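Side-chain contacts in phosphoribosyltransferase (Thermus thermophilus, PDB 1WD5), which is of undetermined function but probably acts as a glycosyltransferase of the type I phosphoribosyltransferase family: residues 33-38 / 200-205; 51-56 / 104-109; 68-71 / 75-78; 138-143 / 164-169. All coordinates share one frame; numbering follows the deposited sequence.

Contact 1 of 4, residues 33-38 / 200-205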
loop_
_atom_site.group_PDB
_atom_site.type_symbol
_atom_site.label_atom_id
_atom_site.label_comp_id
_atom_site.label_asym_id
_atom_site.label_seq_id
_atom_site.Cartn_x
_atom_site.Cartn_y
_atom_site.Cartn_z
ATOM N N GLY A 33 -7.190 -6.303 -3.348
ATOM C CA GLY A 33 -7.845 -5.538 -4.394
ATOM C C GLY A 33 -6.946 -4.446 -4.951
ATOM O O GLY A 33 -7.023 -4.100 -6.134
ATOM N N GLY A 34 -6.088 -3.904 -4.092
ATOM C CA GLY A 34 -5.181 -2.855 -4.514
ATOM C C GLY A 34 -4.222 -3.291 -5.607
ATOM O O GLY A 34 -3.751 -2.467 -6.393
ATOM N N VAL A 35 -3.929 -4.586 -5.668
ATOM C CA VAL A 35 -3.012 -5.098 -6.677
ATOM C C VAL A 35 -3.635 -4.975 -8.062
ATOM O O VAL A 35 -2.927 -4.787 -9.044
ATOM C CB VAL A 35 -2.625 -6.571 -6.394
ATOM C CG1 VAL A 35 -1.748 -7.114 -7.518
ATOM C CG2 VAL A 35 -1.872 -6.663 -5.071
ATOM N N VAL A 36 -4.960 -5.068 -8.140
ATOM C CA VAL A 36 -5.639 -4.936 -9.429
ATOM C C VAL A 36 -5.495 -3.508 -9.940
ATOM O O VAL A 36 -5.152 -3.285 -11.105
ATOM C CB VAL A 36 -7.141 -5.270 -9.326
ATOM C CG1 VAL A 36 -7.809 -5.042 -10.673
ATOM C CG2 VAL A 36 -7.326 -6.717 -8.891
ATOM N N VAL A 37 -5.757 -2.536 -9.068
ATOM C CA VAL A 37 -5.636 -1.139 -9.460
ATOM C C VAL A 37 -4.182 -0.858 -9.830
ATOM O O VAL A 37 -3.904 -0.195 -10.830
ATOM C CB VAL A 37 -6.054 -0.181 -8.318
ATOM C CG1 VAL A 37 -5.967 1.264 -8.802
ATOM C CG2 VAL A 37 -7.488 -0.498 -7.855
ATOM N N ALA A 38 -3.259 -1.371 -9.019
ATOM C CA ALA A 38 -1.825 -1.172 -9.240
ATOM C C ALA A 38 -1.346 -1.745 -10.577
ATOM O O ALA A 38 -0.539 -1.129 -11.284
ATOM C CB ALA A 38 -1.037 -1.799 -8.095
ATOM N N GLU A 200 -1.824 -13.845 -7.181
ATOM C CA GLU A 200 -0.725 -14.644 -7.712
ATOM C C GLU A 200 -0.738 -14.648 -9.235
ATOM O O GLU A 200 0.314 -14.575 -9.870
ATOM C CB GLU A 200 -0.810 -16.084 -7.209
ATOM C CG GLU A 200 -0.294 -16.296 -5.794
ATOM C CD GLU A 200 -0.392 -17.750 -5.358
ATOM O OE1 GLU A 200 -0.036 -18.640 -6.164
ATOM O OE2 GLU A 200 -0.816 -18.002 -4.209
ATOM N N ALA A 201 -1.930 -14.747 -9.815
ATOM C CA ALA A 201 -2.078 -14.757 -11.270
ATOM C C ALA A 201 -1.537 -13.449 -11.848
ATOM O O ALA A 201 -0.838 -13.445 -12.863
ATOM C CB ALA A 201 -3.541 -14.924 -11.643
ATOM N N ILE A 202 -1.860 -12.340 -11.190
ATOM C CA ILE A 202 -1.395 -11.035 -11.635
ATOM C C ILE A 202 0.120 -10.924 -11.500
ATOM O O ILE A 202 0.800 -10.500 -12.433
ATOM C CB ILE A 202 -2.060 -9.911 -10.826
ATOM C CG1 ILE A 202 -3.558 -9.874 -11.141
ATOM C CG2 ILE A 202 -1.409 -8.574 -11.152
ATOM C CD1 ILE A 202 -4.334 -8.877 -10.320
ATOM N N LEU A 203 0.644 -11.320 -10.343
ATOM C CA LEU A 203 2.079 -11.259 -10.086
ATOM C C LEU A 203 2.924 -12.094 -11.059
ATOM O O LEU A 203 4.045 -11.709 -11.403
ATOM C CB LEU A 203 2.371 -11.706 -8.647
ATOM C CG LEU A 203 1.909 -10.794 -7.503
ATOM C CD1 LEU A 203 2.221 -11.452 -6.159
ATOM C CD2 LEU A 203 2.612 -9.451 -7.602
ATOM N N LEU A 204 2.388 -13.235 -11.488
ATOM C CA LEU A 204 3.089 -14.134 -12.408
ATOM C C LEU A 204 3.488 -13.475 -13.721
ATOM O O LEU A 204 4.551 -13.768 -14.271
ATOM C CB LEU A 204 2.223 -15.367 -12.705
ATOM C CG LEU A 204 2.202 -16.474 -11.648
ATOM C CD1 LEU A 204 1.055 -17.440 -11.917
ATOM C CD2 LEU A 204 3.535 -17.212 -11.661
ATOM N N GLU A 205 2.634 -12.590 -14.225
ATOM C CA GLU A 205 2.901 -11.890 -15.481
ATOM C C GLU A 205 4.112 -10.956 -15.392
ATOM O O GLU A 205 4.649 -10.528 -16.422
ATOM C CB GLU A 205 1.677 -11.066 -15.908
ATOM C CG GLU A 205 0.547 -11.847 -16.579
ATOM C CD GLU A 205 0.950 -12.428 -17.933
ATOM O OE1 GLU A 205 1.722 -13.408 -17.959
ATOM O OE2 GLU A 205 0.501 -11.904 -18.973
#

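Contact 2 of 4, residues 51-56 / 104-109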
loop_
_atom_site.group_PDB
_atom_site.type_symbol
_atom_site.label_atom_id
_atom_site.label_comp_id
_atom_site.label_asym_id
_atom_site.label_seq_id
_atom_site.Cartn_x
_atom_site.Cartn_y
_atom_site.Cartn_z
ATOM N N VAL A 51 4.019 -6.144 -5.235
ATOM C CA VAL A 51 3.156 -5.996 -4.084
ATOM C C VAL A 51 3.982 -5.503 -2.904
ATOM O O VAL A 51 5.177 -5.786 -2.813
ATOM C CB VAL A 51 2.515 -7.348 -3.725
ATOM C CG1 VAL A 51 3.610 -8.367 -3.411
ATOM C CG2 VAL A 51 1.585 -7.193 -2.547
ATOM N N VAL A 52 3.352 -4.742 -2.017
ATOM C CA VAL A 52 4.039 -4.264 -0.829
ATOM C C VAL A 52 3.474 -5.124 0.285
ATOM O O VAL A 52 2.256 -5.219 0.452
ATOM C CB VAL A 52 3.784 -2.754 -0.562
ATOM C CG1 VAL A 52 2.301 -2.462 -0.467
ATOM C CG2 VAL A 52 4.502 -2.334 0.711
ATOM N N LEU A 53 4.368 -5.774 1.021
ATOM C CA LEU A 53 3.985 -6.681 2.094
ATOM C C LEU A 53 4.468 -6.162 3.442
ATOM O O LEU A 53 5.654 -6.256 3.771
ATOM C CB LEU A 53 4.575 -8.061 1.800
ATOM C CG LEU A 53 4.024 -8.687 0.508
ATOM C CD1 LEU A 53 4.954 -9.777 -0.018
ATOM C CD2 LEU A 53 2.638 -9.250 0.794
ATOM N N VAL A 54 3.533 -5.623 4.218
ATOM C CA VAL A 54 3.848 -5.043 5.516
ATOM C C VAL A 54 2.693 -5.218 6.503
ATOM O O VAL A 54 1.578 -5.570 6.110
ATOM C CB VAL A 54 4.108 -3.528 5.370
ATOM C CG1 VAL A 54 5.208 -3.275 4.350
ATOM C CG2 VAL A 54 2.830 -2.835 4.929
ATOM N N ARG A 55 2.976 -4.962 7.779
ATOM C CA ARG A 55 1.990 -5.044 8.851
ATOM C C ARG A 55 2.203 -3.887 9.819
ATOM O O ARG A 55 3.333 -3.463 10.073
ATOM C CB ARG A 55 2.120 -6.359 9.631
ATOM C CG ARG A 55 1.659 -7.606 8.876
ATOM C CD ARG A 55 0.153 -7.624 8.699
ATOM N NE ARG A 55 -0.545 -7.661 9.981
ATOM C CZ ARG A 55 -1.857 -7.494 10.121
ATOM N NH1 ARG A 55 -2.624 -7.284 9.057
ATOM N NH2 ARG A 55 -2.404 -7.516 11.327
ATOM N N LYS A 56 1.110 -3.373 10.358
ATOM C CA LYS A 56 1.192 -2.291 11.321
ATOM C C LYS A 56 1.474 -2.891 12.697
ATOM O O LYS A 56 0.985 -3.975 13.020
ATOM C CB LYS A 56 -0.131 -1.527 11.350
ATOM C CG LYS A 56 -0.213 -0.443 12.409
ATOM C CD LYS A 56 -1.371 -0.714 13.348
ATOM C CE LYS A 56 -2.685 -0.823 12.585
ATOM N NZ LYS A 56 -3.694 -1.591 13.363
ATOM N N LYS A 104 3.338 -16.560 5.715
ATOM C CA LYS A 104 2.889 -17.474 4.670
ATOM C C LYS A 104 2.470 -16.786 3.380
ATOM O O LYS A 104 2.814 -17.244 2.291
ATOM C CB LYS A 104 1.744 -18.351 5.183
ATOM C CG LYS A 104 2.171 -19.342 6.254
ATOM C CD LYS A 104 1.002 -20.218 6.680
ATOM C CE LYS A 104 1.406 -21.184 7.787
ATOM N NZ LYS A 104 0.237 -21.977 8.265
ATOM N N ARG A 105 1.738 -15.683 3.495
ATOM C CA ARG A 105 1.289 -14.967 2.308
ATOM C C ARG A 105 2.480 -14.431 1.516
ATOM O O ARG A 105 2.505 -14.516 0.290
ATOM C CB ARG A 105 0.341 -13.828 2.696
ATOM C CG ARG A 105 -0.122 -12.985 1.514
ATOM C CD ARG A 105 -1.359 -12.151 1.841
ATOM N NE ARG A 105 -2.565 -12.974 1.925
ATOM C CZ ARG A 105 -3.051 -13.495 3.049
ATOM N NH1 ARG A 105 -2.441 -13.277 4.211
ATOM N NH2 ARG A 105 -4.146 -14.243 3.010
ATOM N N ALA A 106 3.471 -13.894 2.217
ATOM C CA ALA A 106 4.663 -13.360 1.557
ATOM C C ALA A 106 5.439 -14.463 0.830
ATOM O O ALA A 106 5.967 -14.239 -0.260
ATOM C CB ALA A 106 5.570 -12.669 2.580
ATOM N N GLU A 107 5.507 -15.650 1.429
ATOM C CA GLU A 107 6.228 -16.759 0.807
ATOM C C GLU A 107 5.583 -17.181 -0.506
ATOM O O GLU A 107 6.279 -17.399 -1.497
ATOM C CB GLU A 107 6.298 -17.977 1.743
ATOM C CG GLU A 107 6.959 -17.709 3.092
ATOM C CD GLU A 107 7.245 -18.987 3.885
ATOM O OE1 GLU A 107 6.452 -19.950 3.784
ATOM O OE2 GLU A 107 8.257 -19.020 4.621
ATOM N N ARG A 108 4.258 -17.295 -0.528
ATOM C CA ARG A 108 3.603 -17.710 -1.761
ATOM C C ARG A 108 3.660 -16.655 -2.855
ATOM O O ARG A 108 3.791 -16.995 -4.028
ATOM C CB ARG A 108 2.154 -18.150 -1.504
ATOM C CG ARG A 108 1.277 -17.185 -0.751
ATOM C CD ARG A 108 0.074 -17.938 -0.170
ATOM N NE ARG A 108 -0.719 -17.110 0.739
ATOM C CZ ARG A 108 -1.568 -17.587 1.645
ATOM N NH1 ARG A 108 -1.742 -18.897 1.774
ATOM N NH2 ARG A 108 -2.242 -16.752 2.426
ATOM N N TYR A 109 3.570 -15.381 -2.489
ATOM C CA TYR A 109 3.646 -14.327 -3.498
ATOM C C TYR A 109 5.068 -14.266 -4.068
ATOM O O TYR A 109 5.257 -14.129 -5.278
ATOM C CB TYR A 109 3.292 -12.960 -2.900
ATOM C CG TYR A 109 1.821 -12.728 -2.582
ATOM C CD1 TYR A 109 1.406 -11.524 -2.008
ATOM C CD2 TYR A 109 0.851 -13.692 -2.856
ATOM C CE1 TYR A 109 0.071 -11.282 -1.716
ATOM C CE2 TYR A 109 -0.498 -13.459 -2.569
ATOM C CZ TYR A 109 -0.877 -12.249 -1.997
ATOM O OH TYR A 109 -2.199 -11.989 -1.710
#

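Contact 3 of 4, residues 68-71 / 75-78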
loop_
_atom_site.group_PDB
_atom_site.type_symbol
_atom_site.label_atom_id
_atom_site.label_comp_id
_atom_site.label_asym_id
_atom_site.label_seq_id
_atom_site.Cartn_x
_atom_site.Cartn_y
_atom_site.Cartn_z
ATOM N N GLY A 68 4.620 1.678 14.812
ATOM C CA GLY A 68 5.616 1.282 13.829
ATOM C C GLY A 68 5.069 0.306 12.801
ATOM O O GLY A 68 3.855 0.191 12.632
ATOM N N ALA A 69 5.961 -0.403 12.116
ATOM C CA ALA A 69 5.556 -1.374 11.100
ATOM C C ALA A 69 6.660 -2.391 10.850
ATOM O O ALA A 69 7.826 -2.129 11.150
ATOM C CB ALA A 69 5.216 -0.651 9.790
ATOM N N VAL A 70 6.288 -3.557 10.320
ATOM C CA VAL A 70 7.264 -4.595 9.987
ATOM C C VAL A 70 7.094 -4.928 8.503
ATOM O O VAL A 70 5.970 -4.989 8.003
ATOM C CB VAL A 70 7.059 -5.899 10.808
ATOM C CG1 VAL A 70 7.197 -5.611 12.302
ATOM C CG2 VAL A 70 5.700 -6.506 10.503
ATOM N N GLY A 71 8.208 -5.126 7.806
ATOM C CA GLY A 71 8.153 -5.452 6.393
ATOM C C GLY A 71 8.319 -6.942 6.165
ATOM O O GLY A 71 8.612 -7.694 7.100
ATOM N N GLU A 75 12.325 -6.704 9.029
ATOM C CA GLU A 75 12.764 -5.485 9.705
ATOM C C GLU A 75 11.640 -4.777 10.457
ATOM O O GLU A 75 10.502 -4.718 9.991
ATOM C CB GLU A 75 13.377 -4.499 8.708
ATOM C CG GLU A 75 12.360 -3.849 7.782
ATOM C CD GLU A 75 12.070 -4.672 6.544
ATOM O OE1 GLU A 75 12.219 -5.913 6.588
ATOM O OE2 GLU A 75 11.677 -4.070 5.525
ATOM N N LEU A 76 11.975 -4.245 11.626
ATOM C CA LEU A 76 11.022 -3.511 12.448
ATOM C C LEU A 76 11.339 -2.028 12.302
ATOM O O LEU A 76 12.458 -1.599 12.581
ATOM C CB LEU A 76 11.148 -3.919 13.919
ATOM C CG LEU A 76 10.363 -3.097 14.946
ATOM C CD1 LEU A 76 8.868 -3.157 14.648
ATOM C CD2 LEU A 76 10.649 -3.638 16.343
ATOM N N VAL A 77 10.357 -1.253 11.854
ATOM C CA VAL A 77 10.535 0.184 11.673
ATOM C C VAL A 77 9.645 0.908 12.670
ATOM O O VAL A 77 8.417 0.827 12.602
ATOM C CB VAL A 77 10.161 0.617 10.241
ATOM C CG1 VAL A 77 10.315 2.133 10.093
ATOM C CG2 VAL A 77 11.047 -0.110 9.239
ATOM N N LEU A 78 10.275 1.615 13.600
ATOM C CA LEU A 78 9.552 2.326 14.642
ATOM C C LEU A 78 9.389 3.811 14.366
ATOM O O LEU A 78 10.250 4.432 13.746
ATOM C CB LEU A 78 10.281 2.154 15.974
ATOM C CG LEU A 78 10.474 0.723 16.472
ATOM C CD1 LEU A 78 11.345 0.717 17.717
ATOM C CD2 LEU A 78 9.117 0.105 16.756
#

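Contact 4 of 4, residues 138-143 / 164-169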
loop_
_atom_site.group_PDB
_atom_site.type_symbol
_atom_site.label_atom_id
_atom_site.label_comp_id
_atom_site.label_asym_id
_atom_site.label_seq_id
_atom_site.Cartn_x
_atom_site.Cartn_y
_atom_site.Cartn_z
ATOM N N ALA A 138 1.631 2.224 7.192
ATOM C CA ALA A 138 2.609 1.189 7.491
ATOM C C ALA A 138 3.457 0.956 6.248
ATOM O O ALA A 138 4.675 0.780 6.337
ATOM C CB ALA A 138 1.906 -0.104 7.898
ATOM N N ALA A 139 2.809 0.957 5.085
ATOM C CA ALA A 139 3.520 0.749 3.826
ATOM C C ALA A 139 4.552 1.851 3.628
ATOM O O ALA A 139 5.684 1.585 3.229
ATOM C CB ALA A 139 2.540 0.737 2.656
ATOM N N LEU A 140 4.154 3.090 3.902
ATOM C CA LEU A 140 5.055 4.228 3.758
ATOM C C LEU A 140 6.263 4.097 4.676
ATOM O O LEU A 140 7.399 4.311 4.256
ATOM C CB LEU A 140 4.321 5.539 4.074
ATOM C CG LEU A 140 3.415 6.139 2.995
ATOM C CD1 LEU A 140 2.697 7.357 3.552
ATOM C CD2 LEU A 140 4.249 6.531 1.783
ATOM N N SER A 141 6.017 3.743 5.933
ATOM C CA SER A 141 7.099 3.602 6.899
ATOM C C SER A 141 8.175 2.635 6.430
ATOM O O SER A 141 9.363 2.920 6.564
ATOM C CB SER A 141 6.546 3.149 8.250
ATOM O OG SER A 141 5.780 4.188 8.843
ATOM N N VAL A 142 7.765 1.496 5.879
ATOM C CA VAL A 142 8.725 0.505 5.403
ATOM C C VAL A 142 9.412 0.963 4.119
ATOM O O VAL A 142 10.636 0.914 4.012
ATOM C CB VAL A 142 8.049 -0.865 5.155
ATOM C CG1 VAL A 142 9.045 -1.831 4.527
ATOM C CG2 VAL A 142 7.526 -1.437 6.477
ATOM N N VAL A 143 8.621 1.413 3.149
ATOM C CA VAL A 143 9.171 1.866 1.880
ATOM C C VAL A 143 10.182 3.006 2.028
ATOM O O VAL A 143 11.195 3.024 1.336
ATOM C CB VAL A 143 8.046 2.307 0.918
ATOM C CG1 VAL A 143 8.642 2.863 -0.366
ATOM C CG2 VAL A 143 7.142 1.114 0.606
ATOM N N GLU A 164 -5.382 13.653 5.054
ATOM C CA GLU A 164 -4.562 14.484 5.925
ATOM C C GLU A 164 -3.418 13.683 6.546
ATOM O O GLU A 164 -2.281 14.151 6.594
ATOM C CB GLU A 164 -5.414 15.103 7.033
ATOM C CG GLU A 164 -4.792 16.346 7.652
ATOM C CD GLU A 164 -5.670 16.977 8.717
ATOM O OE1 GLU A 164 -5.699 16.459 9.855
ATOM O OE2 GLU A 164 -6.342 17.988 8.411
ATOM N N ARG A 165 -3.713 12.478 7.017
ATOM C CA ARG A 165 -2.677 11.646 7.626
ATOM C C ARG A 165 -1.559 11.319 6.640
ATOM O O ARG A 165 -0.379 11.370 6.986
ATOM C CB ARG A 165 -3.269 10.334 8.150
ATOM C CG ARG A 165 -4.343 10.494 9.213
ATOM C CD ARG A 165 -4.632 9.162 9.898
ATOM N NE ARG A 165 -5.710 9.266 10.879
ATOM C CZ ARG A 165 -7.004 9.119 10.602
ATOM N NH1 ARG A 165 -7.403 8.855 9.363
ATOM N NH2 ARG A 165 -7.903 9.242 11.568
ATOM N N LEU A 166 -1.934 10.981 5.412
ATOM C CA LEU A 166 -0.957 10.624 4.392
ATOM C C LEU A 166 -0.243 11.824 3.788
ATOM O O LEU A 166 0.973 11.800 3.592
ATOM C CB LEU A 166 -1.636 9.821 3.283
ATOM C CG LEU A 166 -2.280 8.519 3.769
ATOM C CD1 LEU A 166 -3.102 7.892 2.661
ATOM C CD2 LEU A 166 -1.199 7.573 4.241
ATOM N N LYS A 167 -1.001 12.873 3.489
ATOM C CA LYS A 167 -0.433 14.077 2.895
ATOM C C LYS A 167 0.620 14.695 3.822
ATOM O O LYS A 167 1.517 15.413 3.376
ATOM C CB LYS A 167 -1.555 15.073 2.602
ATOM C CG LYS A 167 -1.186 16.184 1.635
ATOM C CD LYS A 167 -2.427 16.942 1.199
ATOM C CE LYS A 167 -2.076 18.121 0.314
ATOM N NZ LYS A 167 -3.302 18.852 -0.108
ATOM N N ALA A 168 0.519 14.396 5.111
ATOM C CA ALA A 168 1.469 14.910 6.085
ATOM C C ALA A 168 2.823 14.238 5.894
ATOM O O ALA A 168 3.849 14.761 6.325
ATOM C CB ALA A 168 0.958 14.653 7.502
ATOM N N ARG A 169 2.826 13.091 5.224
ATOM C CA ARG A 169 4.060 12.340 5.021
ATOM C C ARG A 169 4.532 12.179 3.574
ATOM O O ARG A 169 5.708 11.907 3.331
ATOM C CB ARG A 169 3.916 10.951 5.656
ATOM C CG ARG A 169 3.574 10.967 7.139
ATOM C CD ARG A 169 3.379 9.548 7.677
ATOM N NE ARG A 169 4.595 8.745 7.569
ATOM C CZ ARG A 169 4.659 7.446 7.838
ATOM N NH1 ARG A 169 3.573 6.791 8.230
ATOM N NH2 ARG A 169 5.811 6.799 7.718
#

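Contact 1 of 4, residues 33-38 / 200-205
Neither a ring nor any other flat group takes part where I202 meets V35 and V36: there are no faces or edges to match, just branched aliphatic chains fitted against each other. I202 uses both of its branches. Its CG2 rests on CG1 of V35 at 3.9 Å, and its CD1 meets CG2 of V36 at 4.0 Å. The split follows from the torsions: with chi1 at -67° the CG2 methyl stands anti to the backbone N, while the other arm leaves beside that N and runs on extended to CD1, so one residue reaches two neighbours in the facing helix. The two encounters differ in style. V35 and I202 slide past one another in opposite directions, whereas V36 and I202 cross at about a right angle. V35 aims its side chain at the partner helix; V36 has its CB turned away and touches by the single methyl CG2. The backbones stay well apart, V36 CA lying 7.8 Å from I202 CA, which leaves a light contact made of methyl groups. Around it, V36 also packs on R6 and R7 of helix 6-17, and L203 leans on V112 of helix 88-112. Helix 33-45 is the connecting helix of a beta-alpha-beta crossover between parallel strands 26-29 and 48-59, part of the parallel alpha/beta core of the phosphoribosyltransferase fold, and the C-terminal helix 196-204 packs against its first turn.

Contact 2 of 4, residues 51-56 / 104-109
L53 spreads its two methyls over helix 88-112, one on the Y109 ring and the other on A106. CD2 meets CD1 of the tyrosine ring at 3.8 Å, approaching obliquely, and lies only a little farther from CE1. CD1 sits 3.9 Å from A106 CB and equally near A106 CA, so this branch settles directly on the helix backbone at a residue too small to hold it off. V51 adds a methyl against the same ring carbon: its CG1 lies 4.1 Å from Y109 CD1, and the two side chains cross at about a right angle. It is the crowded position between the backbone N and the carbonyl carbon (chi1 60°) that turns this CG1 toward the ring. From within the helix, R105 CG stands 3.6 Å above one face of the Y109 ring, toward its rim. Y109 is thus gripped by aliphatic groups, while its polar end has its own partner: OH hydrogen-bonds D196, which also forms a salt bridge with R105 NE. The OH sits at the edge of the R105 guanidinium, in its plane. An alanine in place of L53 would probably open a gap between strand and helix, leaving A106 without its neighbour and the Y109 ring with V51 alone on that side of the contact. On the helix side, Y109 also touches V199 of helix 196-204, and L53 packs on L102; on the sheet side, V52 and V54 instead reach helix 134-144, so strand 48-59 lies sandwiched between helices.

Contact 3 of 4, residues 68-71 / 75-78
V70 and L76 project from the same face of the sheet as a non-hydrogen-bonded pair, and their side chains cross obliquely, V70 CG1 touching L76 CD1 at 3.8 Å. L76 starts with CG anti to its backbone N (chi1 171°), and chi2 of 60° turns the CD1 branch toward the neighbouring strand, close to A69 O as well as to V70. Helix 88-112 covers this face, with V70 on A95 and Q98 and L76 on E92. A69 and V77 form the next pair and point the opposite way; A69 lies against A138 and V142 of helix 134-144. The two strands are an antiparallel beta hairpin, their directions 160° apart, with 76-78 as an outermost strand of the sheet within this chain. A69 and V77 carry its central rungs: A69 N gives to V77 O and V77 N gives to A69 O, each 2.8 Å long. G71 N to E75 O, at 3.2 Å, closes the hairpin toward the turn, and the same carbonyl receives a CA-H contact from V70. Two positions have no side chain. G68 marks a close approach of the strands: its CA lies 3.1 Å from V77 O, and a beta carbon there would run into that carbonyl. At G71 the space a beta carbon would need is taken by E75, which bends at chi2 and folds its carboxylate back toward the other strand, putting OE2 3.9 Å from G71 CA.

Contact 4 of 4, residues 138-143 / 164-169
Helix 134-144 and the end of helix 160-167 come nearest at L140 and R169, whose CA atoms are 8.3 Å apart, and R169 N is bonded back to L166 O. Across that spacing R169 does most of the reaching. Its chain bends at chi3 (62°), bringing the guanidinium to S141, where NH2 donates to OG over 2.8 Å. The bond is fairly straight, 161° at the hydrogen, and OG lies only 11° out of the guanidinium plane. L140 takes a different side: its CB stands 4.1 Å above the plane, over the rim of one face near NH2. Beside this polar tie the leucines meet, L140 CD1 on L166 CD2 at 4.0 Å, and both also pack on V153 of strand 150-155, so the two helices lie on the same side of the sheet. S141 OG is beside its own backbone N, placed to bond E137 O one turn back in its helix. A leucine in place of R169 would probably leave S141 OG without its donor from the second helix and E137 without the distant, weak charge partner that R169 NH1 provides. Because the carbonyl of E137 can only accept, S141 gives its proton there and accepts from R169 NH2: a buried hydroxyl is used in both directions, and a charged side chain of a partly exposed residue is tied to a helix through a neutral group.

Contacts 2, 3 and 4 are buried, while contact 1 is partly so. Contacts 1 and 4 join helix to helix, contact 2 joins strand to helix and contact 3 strand to strand. Contacts 2 and 3 share the sheet, R55 O probably bonding V70 N, and helix 88-112 serves both. Contact 4 backs the other side of those strands: V54, A69 and E75 all reach V142. Contact 1 lies apart, its centre about 24 Å from that of contact 3, and meets contact 2 where L203 packs on Y109. Chemistry follows place: methyl on methyl in 1, methyls on a tyrosine ring and helix backbone in 2, backbone bonding in 3, and a side-chain hydrogen bond beside leucines in 4.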